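Local coordinates for protein metallo-beta-lactamase (PDB 3L6N) that hydrolyses the beta-lactam ring of penicillins, cephalosporins and carbapenems as a zinc-dependent class B beta-lactamase, conferring resistance to these antibiotics, at residues D46-K51 against D79-D84; V69-A74 against I93-A97; I11-L15 against F148-V153; I183-K187 against V209-L213. One frame throughout, in Å; residues are numbered along the deposited sequence. Where two conformers were deposited one is given.

In the fold
From the N terminus, 11-15 leads into strand 15-24 and meets 148-153 much later in the chain, so interaction 3 closes the longest loop, 132 residues, joining the seven-stranded sheet to the five-stranded one. Interactions 1 and 2 both nest inside it and cross each other, the chain running 46-51, 69-74, 79-84, 93-97. They also touch: Asp46 N lies 2.8 Å from Phe73 O, a probable hydrogen bond, and Val47 CG1 lies 3.6 Å from Val72 CG1. The parallel strands of interaction 2 thus adjoin the loops of interaction 1, one of which carries the zinc ligand Asp80. Interaction 4 follows in series, pairing helices 179-189 and 208-217 with its centre about 25 Å from that of interaction 1, across the chain's centre.

Interaction 1 of 4, residues D46-K51 against D79-D84; sequences DVPWEK and DDRAGD. With ZN (zinc ion), chain C.
Two irregular loops lie side by side, with CA atoms 4.4 Å apart at both Asp46-Arg81 and Trp49-Asp80. Val47 N donates to Arg81 O (3.1 Å). Asp46, at positive phi (70°) with chi1 m, brings OD2 over the guanidinium face, 3.1 Å from Arg81 NE; this salt bridge is purely electrostatic. Arg81 folds back (m, m, p), giving NE to Asp80 O (2.8 Å), while NH2 binds Asn32 O and Asp46 OD2 also meets Thr75. Trp49, chi1 -149°, lays its five-membered ring against Asp80 CB, a CH-pi contact of 3.5 Å from CB to centroid. Lys51 NZ forms a salt bridge with Asp84 OD2 (3.6 Å); Asp84 OD1 bonds to Ser86 OG. Asp80 (chi1 p) closes the superfamily's His-X-His-X-Asp zinc motif (His76, His78, Asp80): its OD2 lies 2.0 Å from a zinc whose other ligands are Cys158, His200 and water 3 (2.1 Å), and that water donates to Asp80 OD1 (2.7 Å). Asp80 thus serves metal, indole and, through its backbone O, Arg81, while the buried Asp46 and Arg81 charges offset each other.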
loop_
_atom_site.group_PDB
_atom_site.type_symbol
_atom_site.label_atom_id
_atom_site.label_comp_id
_atom_site.label_asym_id
_atom_site.label_seq_id
_atom_site.Cartn_x
_atom_site.Cartn_y
_atom_site.Cartn_z
ATOM N N ASP A 46 -1.412 3.987 0.742
ATOM C CA ASP A 46 -0.664 4.350 -0.464
ATOM C C ASP A 46 -1.506 5.196 -1.397
ATOM O O ASP A 46 -2.731 5.226 -1.299
ATOM C CB ASP A 46 -0.040 3.129 -1.134
ATOM C CG ASP A 46 0.893 2.411 -0.197
ATOM O OD1 ASP A 46 1.706 3.117 0.429
ATOM O OD2 ASP A 46 0.811 1.168 -0.080
ATOM N N VAL A 47 -0.822 5.907 -2.287
ATOM C CA VAL A 47 -1.445 6.973 -3.084
ATOM C C VAL A 47 -1.335 6.664 -4.578
ATOM O O VAL A 47 -0.538 5.794 -4.967
ATOM C CB VAL A 47 -0.791 8.345 -2.780
ATOM C CG1 VAL A 47 -0.935 8.698 -1.302
ATOM C CG2 VAL A 47 0.681 8.355 -3.184
ATOM N N PRO A 48 -2.139 7.343 -5.418
ATOM C CA PRO A 48 -1.984 7.109 -6.864
ATOM C C PRO A 48 -0.548 7.235 -7.337
ATOM O O PRO A 48 0.207 8.090 -6.854
ATOM C CB PRO A 48 -2.862 8.190 -7.490
ATOM C CG PRO A 48 -3.963 8.365 -6.493
ATOM C CD PRO A 48 -3.268 8.256 -5.143
ATOM N N TRP A 49 -0.171 6.360 -8.269
ATOM C CA TRP A 49 1.187 6.339 -8.815
ATOM C C TRP A 49 1.566 7.685 -9.432
ATOM O O TRP A 49 2.695 8.156 -9.270
ATOM C CB TRP A 49 1.338 5.219 -9.848
ATOM C CG TRP A 49 2.736 4.631 -9.920
ATOM C CD1 TRP A 49 3.918 5.218 -9.524
ATOM C CD2 TRP A 49 3.085 3.332 -10.414
ATOM N NE1 TRP A 49 4.970 4.360 -9.741
ATOM C CE2 TRP A 49 4.490 3.197 -10.283
ATOM C CE3 TRP A 49 2.347 2.270 -10.961
ATOM C CZ2 TRP A 49 5.172 2.031 -10.666
ATOM C CZ3 TRP A 49 3.033 1.097 -11.341
ATOM C CH2 TRP A 49 4.433 1.001 -11.197
ATOM N N GLU A 50 0.606 8.307 -10.108
ATOM C CA GLU A 50 0.807 9.621 -10.705
ATOM C C GLU A 50 0.227 10.704 -9.805
ATOM O O GLU A 50 -0.971 10.721 -9.542
ATOM C CB GLU A 50 0.157 9.696 -12.097
ATOM C CG GLU A 50 0.709 8.717 -13.132
ATOM C CD GLU A 50 2.161 8.974 -13.535
ATOM O OE1 GLU A 50 2.625 8.256 -14.444
ATOM O OE2 GLU A 50 2.833 9.860 -12.958
ATOM N N LYS A 51 1.087 11.605 -9.338
ATOM C CA LYS A 51 0.669 12.722 -8.494
ATOM C C LYS A 51 -0.394 13.619 -9.126
ATOM O O LYS A 51 -1.176 14.240 -8.409
ATOM C CB LYS A 51 1.878 13.542 -8.041
ATOM C CG LYS A 51 2.560 14.310 -9.164
ATOM C CD LYS A 51 3.540 15.344 -8.604
ATOM C CE LYS A 51 4.715 14.701 -7.897
ATOM N NZ LYS A 51 5.716 15.729 -7.468
ATOM N N ASP A 79 7.549 6.102 -4.976
ATOM C CA ASP A 79 6.536 6.966 -5.618
ATOM C C ASP A 79 5.129 6.381 -5.681
ATOM O O ASP A 79 4.147 7.130 -5.639
ATOM C CB ASP A 79 6.957 7.293 -7.048
ATOM C CG ASP A 79 8.163 8.200 -7.129
ATOM O OD1 ASP A 79 8.666 8.355 -8.263
ATOM O OD2 ASP A 79 8.620 8.759 -6.112
ATOM N N ASP A 80 5.033 5.055 -5.800
ATOM C CA ASP A 80 3.747 4.357 -5.876
ATOM C C ASP A 80 3.167 4.062 -4.495
ATOM O O ASP A 80 2.137 3.401 -4.382
ATOM C CB ASP A 80 3.870 3.050 -6.697
ATOM C CG ASP A 80 4.865 2.067 -6.104
ATOM O OD1 ASP A 80 6.001 2.464 -5.794
ATOM O OD2 ASP A 80 4.514 0.865 -5.967
ATOM N N ARG A 81 3.810 4.595 -3.459
ATOM C CA ARG A 81 3.431 4.296 -2.085
ATOM C C ARG A 81 3.232 5.604 -1.325
ATOM O O ARG A 81 2.129 6.146 -1.308
ATOM C CB ARG A 81 4.479 3.390 -1.428
ATOM C CG ARG A 81 4.781 2.107 -2.217
ATOM C CD ARG A 81 3.767 1.003 -1.938
ATOM N NE ARG A 81 2.512 1.181 -2.662
ATOM C CZ ARG A 81 1.585 0.234 -2.779
ATOM N NH1 ARG A 81 1.774 -0.951 -2.214
ATOM N NH2 ARG A 81 0.464 0.475 -3.442
ATOM N N ALA A 82 4.300 6.139 -0.735
ATOM C CA ALA A 82 4.227 7.474 -0.106
ATOM C C ALA A 82 3.942 8.571 -1.132
ATOM O O ALA A 82 3.218 9.529 -0.845
ATOM C CB ALA A 82 5.516 7.792 0.644
ATOM N N GLY A 83 4.519 8.437 -2.318
ATOM C CA GLY A 83 4.412 9.493 -3.325
ATOM C C GLY A 83 4.904 10.821 -2.772
ATOM O O GLY A 83 5.915 10.874 -2.054
ATOM N N ASP A 84 4.180 11.890 -3.095
ATOM C CA ASP A 84 4.517 13.234 -2.638
ATOM C C ASP A 84 3.539 13.626 -1.542
ATOM O O ASP A 84 2.432 14.122 -1.818
ATOM C CB ASP A 84 4.464 14.233 -3.801
ATOM C CG ASP A 84 4.721 15.676 -3.358
ATOM O OD1 ASP A 84 5.077 15.906 -2.176
ATOM O OD2 ASP A 84 4.554 16.578 -4.209
HETATM ZN ZN ZN C . 5.621 -0.811 -5.563
HETATM O O HOH W 1 0.340 3.595 -6.456
HETATM O O HOH W 2 2.619 9.235 -6.317
HETATM O O HOH W 3 7.385 0.253 -5.265
#

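Interaction 2 of 4, residues V69-A74 against I93-A97; sequences VVAVFA and IKTYA
Strands 69-73 and 94-97 run parallel, their axes 4.6 Å apart at closest approach and inclined at 21°. The register sets Val72 beside Thr95 (CA-CA 4.7 Å) and Phe73 beside Tyr96 (4.6 Å). Three backbone hydrogen bonds establish it: Val72 N to Lys94 O (3.0 Å), Tyr96 N to Val72 O (2.7 Å) and Ala74 N to Tyr96 O (2.9 Å). Where the strands diverge, water 4 bridges them, donating to Val70 O (2.6 Å) and accepting from Lys94 N (3.1 Å).

Aromatic contact governs the face bearing Phe73 and Tyr96. Both have chi1 m and chi2 near 75°, so their rings form an offset stack with planes at 4° and centroids 4.1 Å apart; Ala71 CB adds an apolar contact to Tyr96 CE1 (3.9 Å). Phe130 and Tyr123 meet Phe73 edge-to-face.

On the side of Val72 and Thr95, Ile93 CG2 reaches Val69 CG1 (4.1 Å) and Val72 CG2 (4.2 Å). Phe88 of helix 86-90 packs on Val72, Ile93 and Thr95, and Met58 of helix 54-65 on Val69 and Ile93. Helix 86-90 connects the two strands, making a beta-alpha-beta unit of the metallo-beta-lactamase fold, whose first strand leads toward the zinc ligands His76 and His78.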
loop_
_atom_site.group_PDB
_atom_site.type_symbol
_atom_site.label_atom_id
_atom_site.label_comp_id
_atom_site.label_asym_id
_atom_site.label_seq_id
_atom_site.Cartn_x
_atom_site.Cartn_y
_atom_site.Cartn_z
ATOM N N VAL A 69 -10.982 12.414 2.419
ATOM C CA VAL A 69 -9.804 11.679 2.888
ATOM C C VAL A 69 -9.281 12.370 4.151
ATOM O O VAL A 69 -9.021 13.582 4.149
ATOM C CB VAL A 69 -8.708 11.627 1.815
ATOM C CG1 VAL A 69 -7.429 11.001 2.379
ATOM C CG2 VAL A 69 -9.197 10.840 0.616
ATOM N N VAL A 70 -9.147 11.598 5.223
ATOM C CA VAL A 70 -8.714 12.147 6.511
ATOM C C VAL A 70 -7.375 11.615 7.003
ATOM O O VAL A 70 -6.840 12.120 7.988
ATOM C CB VAL A 70 -9.816 12.007 7.606
ATOM C CG1 VAL A 70 -11.095 12.715 7.142
ATOM C CG2 VAL A 70 -10.080 10.537 7.976
ATOM N N ALA A 71 -6.824 10.607 6.319
ATOM C CA ALA A 71 -5.513 10.067 6.684
ATOM C C ALA A 71 -4.906 9.332 5.502
ATOM O O ALA A 71 -5.632 8.729 4.693
ATOM C CB ALA A 71 -5.626 9.143 7.880
ATOM N N VAL A 72 -3.582 9.386 5.400
ATOM C CA VAL A 72 -2.862 8.656 4.349
ATOM C C VAL A 72 -1.741 7.891 5.026
ATOM O O VAL A 72 -0.919 8.495 5.729
ATOM C CB VAL A 72 -2.267 9.629 3.311
ATOM C CG1 VAL A 72 -1.410 8.880 2.276
ATOM C CG2 VAL A 72 -3.379 10.422 2.618
ATOM N N PHE A 73 -1.725 6.572 4.843
ATOM C CA PHE A 73 -0.648 5.711 5.352
ATOM C C PHE A 73 0.222 5.224 4.196
ATOM O O PHE A 73 -0.303 4.735 3.204
ATOM C CB PHE A 73 -1.233 4.497 6.084
ATOM C CG PHE A 73 -1.750 4.802 7.459
ATOM C CD1 PHE A 73 -2.936 5.516 7.642
ATOM C CD2 PHE A 73 -1.059 4.341 8.578
ATOM C CE1 PHE A 73 -3.424 5.791 8.919
ATOM C CE2 PHE A 73 -1.538 4.610 9.871
ATOM C CZ PHE A 73 -2.726 5.338 10.037
ATOM N N ALA A 74 1.539 5.347 4.344
ATOM C CA ALA A 74 2.483 4.882 3.313
ATOM C C ALA A 74 3.104 3.567 3.731
ATOM O O ALA A 74 3.551 3.432 4.876
ATOM C CB ALA A 74 3.593 5.928 3.105
ATOM N N ILE A 93 -4.348 17.132 5.862
ATOM C CA ILE A 93 -4.680 15.715 5.983
ATOM C C ILE A 93 -3.491 15.022 6.630
ATOM O O ILE A 93 -2.369 15.103 6.129
ATOM C CB ILE A 93 -4.999 15.094 4.606
ATOM C CG1 ILE A 93 -6.252 15.750 4.002
ATOM C CG2 ILE A 93 -5.168 13.560 4.709
ATOM C CD1 ILE A 93 -6.438 15.479 2.526
ATOM N N LYS A 94 -3.742 14.365 7.756
ATOM C CA LYS A 94 -2.700 13.642 8.474
ATOM C C LYS A 94 -2.073 12.560 7.591
ATOM O O LYS A 94 -2.779 11.787 6.940
ATOM C CB LYS A 94 -3.271 13.017 9.738
ATOM C CG LYS A 94 -3.645 14.034 10.803
ATOM C CD LYS A 94 -4.005 13.346 12.090
ATOM C CE LYS A 94 -4.206 14.369 13.203
ATOM N NZ LYS A 94 -4.523 13.690 14.488
ATOM N N THR A 95 -0.749 12.535 7.561
ATOM C CA THR A 95 -0.023 11.500 6.838
ATOM C C THR A 95 0.804 10.675 7.809
ATOM O O THR A 95 1.314 11.202 8.818
ATOM C CB THR A 95 0.900 12.100 5.772
ATOM O OG1 THR A 95 1.749 13.087 6.377
ATOM C CG2 THR A 95 0.078 12.739 4.663
ATOM N N TYR A 96 0.949 9.392 7.486
ATOM C CA TYR A 96 1.545 8.414 8.392
ATOM C C TYR A 96 2.604 7.600 7.682
ATOM O O TYR A 96 2.354 7.028 6.605
ATOM C CB TYR A 96 0.475 7.457 8.929
ATOM C CG TYR A 96 -0.545 8.082 9.859
ATOM C CD1 TYR A 96 -1.609 8.820 9.355
ATOM C CD2 TYR A 96 -0.459 7.890 11.236
ATOM C CE1 TYR A 96 -2.552 9.388 10.196
ATOM C CE2 TYR A 96 -1.406 8.454 12.090
ATOM C CZ TYR A 96 -2.441 9.197 11.556
ATOM O OH TYR A 96 -3.386 9.761 12.383
ATOM N N ALA A 97 3.787 7.531 8.289
ATOM C CA ALA A 97 4.875 6.698 7.783
ATOM C C ALA A 97 5.722 6.262 8.957
ATOM O O ALA A 97 5.719 6.909 10.009
ATOM C CB ALA A 97 5.736 7.474 6.781
HETATM O O HOH W 4 -6.567 14.505 8.908
#

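Interaction 3 of 4, residues I11-L15 against F148-V153; sequences IKNNL and FPKYNV
Leu15, with chi1 t and chi2 p, forms the apolar centre. In two CH-pi contacts its CD1 lies over the Phe148 ring, 3.8 Å from the centroid, and its CB over the Tyr151 ring, 3.9 Å from that centroid. Ile11 widens this cluster through CG2, 3.9 Å from Tyr151 CD2 and 4.1 Å from Val153 CG2. Tyr151, chi1 m and chi2 88°, turns its ring in among Ile11, Lys12 and Leu15; the nearest CA atoms are those of Ile11 and Tyr151, 6.8 Å apart.

Segment 11-15 is a loop closed by two hydrogen bonds, Ile11 N to Leu15 O (2.8 Å) and Leu15 N to Ile11 O (3.2 Å). Segment 148-153 connects a beta hairpin: Tyr151 N to Phe148 O (3.0 Å) closes a turn within it, and Asn152 (54/39) with Val153 opposite Phe148 makes a G1 beta bulge.

At the polar edge, Lys12 gives NZ to Lys150 O (2.9 Å). Water 5 donates to Lys12 O (2.8 Å) and Tyr151 OH (3.1 Å); Glu128 binds both that hydroxyl and Asn14 ND2.

Leu15 and Tyr151 rest on Leu36 of strand 27-38, Ile11 and Val153 on Leu195 of strand 195-198. The contact thus ties the start of strand 15-24 to hairpin 145-148/153-157, joining the two sheets of the metallo-beta-lactamase sandwich at one end.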
loop_
_atom_site.group_PDB
_atom_site.type_symbol
_atom_site.label_atom_id
_atom_site.label_comp_id
_atom_site.label_asym_id
_atom_site.label_seq_id
_atom_site.Cartn_x
_atom_site.Cartn_y
_atom_site.Cartn_z
ATOM N N ILE A 11 -14.618 -5.074 0.004
ATOM C CA ILE A 11 -14.744 -6.157 0.963
ATOM C C ILE A 11 -15.546 -5.623 2.145
ATOM O O ILE A 11 -15.182 -4.607 2.744
ATOM C CB ILE A 11 -13.350 -6.671 1.448
ATOM C CG1 ILE A 11 -12.474 -7.111 0.269
ATOM C CG2 ILE A 11 -13.509 -7.823 2.455
ATOM C CD1 ILE A 11 -11.414 -6.110 -0.141
ATOM N N LYS A 12 -16.648 -6.306 2.457
ATOM C CA LYS A 12 -17.545 -5.918 3.558
ATOM C C LYS A 12 -17.792 -4.397 3.651
ATOM O O LYS A 12 -17.522 -3.759 4.669
ATOM C CB LYS A 12 -17.080 -6.499 4.902
ATOM C CG LYS A 12 -17.028 -8.021 4.966
ATOM C CD LYS A 12 -16.823 -8.411 6.422
ATOM C CE LYS A 12 -16.253 -9.798 6.584
ATOM N NZ LYS A 12 -16.043 -10.059 8.035
ATOM N N ASN A 13 -18.271 -3.836 2.539
ATOM C CA ASN A 13 -18.780 -2.459 2.467
ATOM C C ASN A 13 -17.674 -1.395 2.380
ATOM O O ASN A 13 -17.700 -0.544 1.484
ATOM C CB ASN A 13 -19.735 -2.163 3.641
ATOM C CG ASN A 13 -20.614 -0.958 3.404
ATOM O OD1 ASN A 13 -20.998 -0.655 2.268
ATOM N ND2 ASN A 13 -20.981 -0.282 4.491
ATOM N N ASN A 14 -16.700 -1.467 3.289
ATOM C CA ASN A 14 -15.826 -0.325 3.542
ATOM C C ASN A 14 -14.381 -0.437 3.073
ATOM O O ASN A 14 -13.728 0.601 2.873
ATOM C CB ASN A 14 -15.842 0.058 5.033
ATOM C CG ASN A 14 -17.098 0.819 5.427
ATOM O OD1 ASN A 14 -17.964 1.099 4.597
ATOM N ND2 ASN A 14 -17.213 1.136 6.719
ATOM N N LEU A 15 -13.881 -1.664 2.916
ATOM C CA LEU A 15 -12.491 -1.855 2.510
ATOM C C LEU A 15 -12.377 -1.995 0.993
ATOM O O LEU A 15 -12.914 -2.936 0.390
ATOM C CB LEU A 15 -11.861 -3.064 3.217
ATOM C CG LEU A 15 -10.368 -3.257 2.941
ATOM C CD1 LEU A 15 -9.552 -2.060 3.456
ATOM C CD2 LEU A 15 -9.934 -4.538 3.627
ATOM N N PHE A 148 -6.045 -6.034 8.228
ATOM C CA PHE A 148 -7.399 -5.560 8.499
ATOM C C PHE A 148 -8.205 -6.687 9.156
ATOM O O PHE A 148 -8.829 -7.488 8.459
ATOM C CB PHE A 148 -8.064 -5.117 7.190
ATOM C CG PHE A 148 -7.368 -3.956 6.523
ATOM C CD1 PHE A 148 -6.418 -4.176 5.527
ATOM C CD2 PHE A 148 -7.659 -2.650 6.901
ATOM C CE1 PHE A 148 -5.769 -3.099 4.910
ATOM C CE2 PHE A 148 -7.010 -1.557 6.296
ATOM C CZ PHE A 148 -6.073 -1.795 5.291
ATOM N N PRO A 149 -8.177 -6.752 10.504
ATOM C CA PRO A 149 -8.685 -7.943 11.205
ATOM C C PRO A 149 -10.160 -8.246 10.977
ATOM O O PRO A 149 -10.533 -9.425 10.915
ATOM C CB PRO A 149 -8.404 -7.640 12.680
ATOM C CG PRO A 149 -8.186 -6.185 12.778
ATOM C CD PRO A 149 -7.591 -5.778 11.438
ATOM N N LYS A 150 -10.978 -7.205 10.836
ATOM C CA LYS A 150 -12.414 -7.390 10.596
ATOM C C LYS A 150 -12.755 -7.819 9.164
ATOM O O LYS A 150 -13.887 -8.236 8.885
ATOM C CB LYS A 150 -13.188 -6.133 11.003
ATOM C CG LYS A 150 -12.886 -5.625 12.421
ATOM C CD LYS A 150 -13.301 -6.626 13.505
ATOM C CE LYS A 150 -13.546 -5.918 14.827
ATOM N NZ LYS A 150 -14.157 -6.824 15.846
ATOM N N TYR A 151 -11.776 -7.738 8.263
ATOM C CA TYR A 151 -11.960 -8.073 6.852
ATOM C C TYR A 151 -11.198 -9.317 6.416
ATOM O O TYR A 151 -11.441 -9.846 5.330
ATOM C CB TYR A 151 -11.543 -6.877 5.980
ATOM C CG TYR A 151 -12.357 -5.644 6.272
ATOM C CD1 TYR A 151 -11.971 -4.741 7.268
ATOM C CD2 TYR A 151 -13.526 -5.388 5.564
ATOM C CE1 TYR A 151 -12.731 -3.609 7.549
ATOM C CE2 TYR A 151 -14.286 -4.265 5.831
ATOM C CZ TYR A 151 -13.888 -3.384 6.822
ATOM O OH TYR A 151 -14.656 -2.277 7.087
ATOM N N ASN A 152 -10.274 -9.770 7.270
ATOM C CA ASN A 152 -9.337 -10.854 6.951
ATOM C C ASN A 152 -8.557 -10.598 5.668
ATOM O O ASN A 152 -8.302 -11.503 4.887
ATOM C CB ASN A 152 -10.036 -12.221 6.932
ATOM C CG ASN A 152 -10.383 -12.709 8.328
ATOM O OD1 ASN A 152 -9.683 -12.416 9.304
ATOM N ND2 ASN A 152 -11.467 -13.464 8.431
ATOM N N VAL A 153 -8.171 -9.339 5.479
ATOM C CA VAL A 153 -7.414 -8.947 4.294
ATOM C C VAL A 153 -6.066 -8.402 4.732
ATOM O O VAL A 153 -5.995 -7.599 5.654
ATOM C CB VAL A 153 -8.171 -7.863 3.473
ATOM C CG1 VAL A 153 -7.274 -7.277 2.386
ATOM C CG2 VAL A 153 -9.440 -8.437 2.863
HETATM O O HOH W 5 -17.315 -3.868 7.502
#

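Interaction 4 of 4, residues I183-K187 against V209-L213; sequences INKLK and VEHTL. With SO4 (sulfate ion), chain E.
Segments 183-187 and 209-213 are both helical, with phi/psi near -60/-40 throughout. Their axes run nearly antiparallel, at 161° between N-to-C directions and 10.5 Å apart at closest approach; Ile183 and Val209 have the nearest CA atoms, at 7.0 Å. Ile183, chi1 and chi2 both m, sets CG2 3.7 Å from Val209 CG1 and 3.7 Å from Leu213 CD2. Leu186 CD2 meets Val209 CG2 at 3.9 Å. Lys187 extends fully (all chi t) to place NZ 2.7 Å from Glu210 OE2, a hydrogen-bonded salt bridge. Val209 N donates to sulfate O4 (3.0 Å) and O1 (3.2 Å), and His208 N also binds the ion. Thr212 OG1 bonds to His208 O and the backbone N of Lys161, a likely beta-lactam-binding residue. This near-antiparallel helix pair packs through Ile183, Leu186 and Thr212 on the loop of Leu159 and Val160. The chemistry implies an apolar core between two amphipathic helices, flanked by the Lys187-Glu210 pair, while the N-terminal amides of helix 208-217 hold a sulfate, probably from the crystallisation liquor.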
loop_
_atom_site.group_PDB
_atom_site.type_symbol
_atom_site.label_atom_id
_atom_site.label_comp_id
_atom_site.label_asym_id
_atom_site.label_seq_id
_atom_site.Cartn_x
_atom_site.Cartn_y
_atom_site.Cartn_z
ATOM N N ILE A 183 8.971 -13.119 3.827
ATOM C CA ILE A 183 7.767 -13.742 3.250
ATOM C C ILE A 183 7.314 -14.973 4.042
ATOM O O ILE A 183 6.114 -15.178 4.254
ATOM C CB ILE A 183 7.956 -14.087 1.741
ATOM C CG1 ILE A 183 7.899 -12.810 0.897
ATOM C CG2 ILE A 183 6.897 -15.104 1.249
ATOM C CD1 ILE A 183 6.510 -12.173 0.813
ATOM N N ASN A 184 8.266 -15.785 4.492
ATOM C CA ASN A 184 7.906 -16.964 5.278
ATOM C C ASN A 184 7.351 -16.594 6.652
ATOM O O ASN A 184 6.459 -17.276 7.163
ATOM C CB ASN A 184 9.055 -17.974 5.332
ATOM C CG ASN A 184 9.238 -18.706 4.006
ATOM O OD1 ASN A 184 8.262 -19.135 3.382
ATOM N ND2 ASN A 184 10.478 -18.835 3.563
ATOM N N LYS A 185 7.842 -15.490 7.219
ATOM C CA LYS A 185 7.262 -14.918 8.438
ATOM C C LYS A 185 5.829 -14.433 8.195
ATOM O O LYS A 185 4.953 -14.627 9.038
ATOM C CB LYS A 185 8.115 -13.769 8.983
ATOM C CG LYS A 185 9.397 -14.203 9.685
ATOM C CD LYS A 185 10.118 -13.014 10.307
ATOM C CE LYS A 185 11.420 -13.451 10.974
ATOM N NZ LYS A 185 12.125 -12.307 11.622
ATOM N N LEU A 186 5.602 -13.796 7.045
ATOM C CA LEU A 186 4.268 -13.331 6.664
ATOM C C LEU A 186 3.317 -14.520 6.556
ATOM O O LEU A 186 2.223 -14.511 7.139
ATOM C CB LEU A 186 4.333 -12.573 5.326
ATOM C CG LEU A 186 3.077 -11.917 4.731
ATOM C CD1 LEU A 186 3.491 -10.841 3.744
ATOM C CD2 LEU A 186 2.151 -12.924 4.054
ATOM N N LYS A 187 3.756 -15.527 5.797
ATOM C CA LYS A 187 3.000 -16.750 5.514
ATOM C C LYS A 187 2.569 -17.456 6.801
ATOM O O LYS A 187 1.455 -17.984 6.888
ATOM C CB LYS A 187 3.852 -17.670 4.625
ATOM C CG LYS A 187 3.261 -19.033 4.280
ATOM C CD LYS A 187 4.244 -19.838 3.437
ATOM C CE LYS A 187 3.742 -21.262 3.213
ATOM N NZ LYS A 187 4.695 -22.069 2.386
ATOM N N VAL A 209 1.864 -15.223 -2.400
ATOM C CA VAL A 209 2.963 -15.541 -1.483
ATOM C C VAL A 209 3.864 -16.653 -2.056
ATOM O O VAL A 209 5.089 -16.511 -2.097
ATOM C CB VAL A 209 2.424 -15.923 -0.085
ATOM C CG1 VAL A 209 3.521 -16.503 0.805
ATOM C CG2 VAL A 209 1.772 -14.726 0.579
ATOM N N GLU A 210 3.252 -17.742 -2.520
ATOM C CA GLU A 210 4.021 -18.861 -3.059
ATOM C C GLU A 210 4.759 -18.465 -4.324
ATOM O O GLU A 210 5.896 -18.900 -4.552
ATOM C CB GLU A 210 3.124 -20.079 -3.319
ATOM C CG GLU A 210 2.753 -20.855 -2.062
ATOM C CD GLU A 210 3.967 -21.279 -1.239
ATOM O OE1 GLU A 210 4.936 -21.846 -1.808
ATOM O OE2 GLU A 210 3.950 -21.040 -0.015
ATOM N N HIS A 211 4.132 -17.626 -5.145
ATOM C CA HIS A 211 4.778 -17.175 -6.355
ATOM C C HIS A 211 5.940 -16.218 -6.080
ATOM O O HIS A 211 6.909 -16.183 -6.841
ATOM C CB HIS A 211 3.796 -16.556 -7.344
ATOM C CG HIS A 211 4.354 -16.456 -8.724
ATOM N ND1 HIS A 211 4.549 -15.258 -9.371
ATOM C CD2 HIS A 211 4.812 -17.416 -9.562
ATOM C CE1 HIS A 211 5.079 -15.483 -10.559
ATOM N NE2 HIS A 211 5.245 -16.785 -10.701
ATOM N N THR A 212 5.821 -15.433 -5.008
ATOM C CA THR A 212 6.915 -14.557 -4.572
ATOM C C THR A 212 8.161 -15.382 -4.245
ATOM O O THR A 212 9.258 -15.059 -4.703
ATOM C CB THR A 212 6.508 -13.659 -3.382
ATOM O OG1 THR A 212 5.367 -12.882 -3.757
ATOM C CG2 THR A 212 7.643 -12.702 -2.997
ATOM N N LEU A 213 7.972 -16.440 -3.464
ATOM C CA LEU A 213 9.064 -17.364 -3.133
ATOM C C LEU A 213 9.679 -17.999 -4.381
ATOM O O LEU A 213 10.902 -18.128 -4.486
ATOM C CB LEU A 213 8.580 -18.435 -2.159
ATOM C CG LEU A 213 8.218 -17.945 -0.760
ATOM C CD1 LEU A 213 7.528 -19.022 0.052
ATOM C CD2 LEU A 213 9.453 -17.420 -0.027
HETATM S S SO4 E . -1.691 -15.278 -1.469
HETATM O O1 SO4 E . -0.892 -14.122 -1.081
HETATM O O2 SO4 E . -2.596 -15.654 -0.384
HETATM O O3 SO4 E . -2.474 -14.929 -2.644
HETATM O O4 SO4 E . -0.782 -16.381 -1.755
#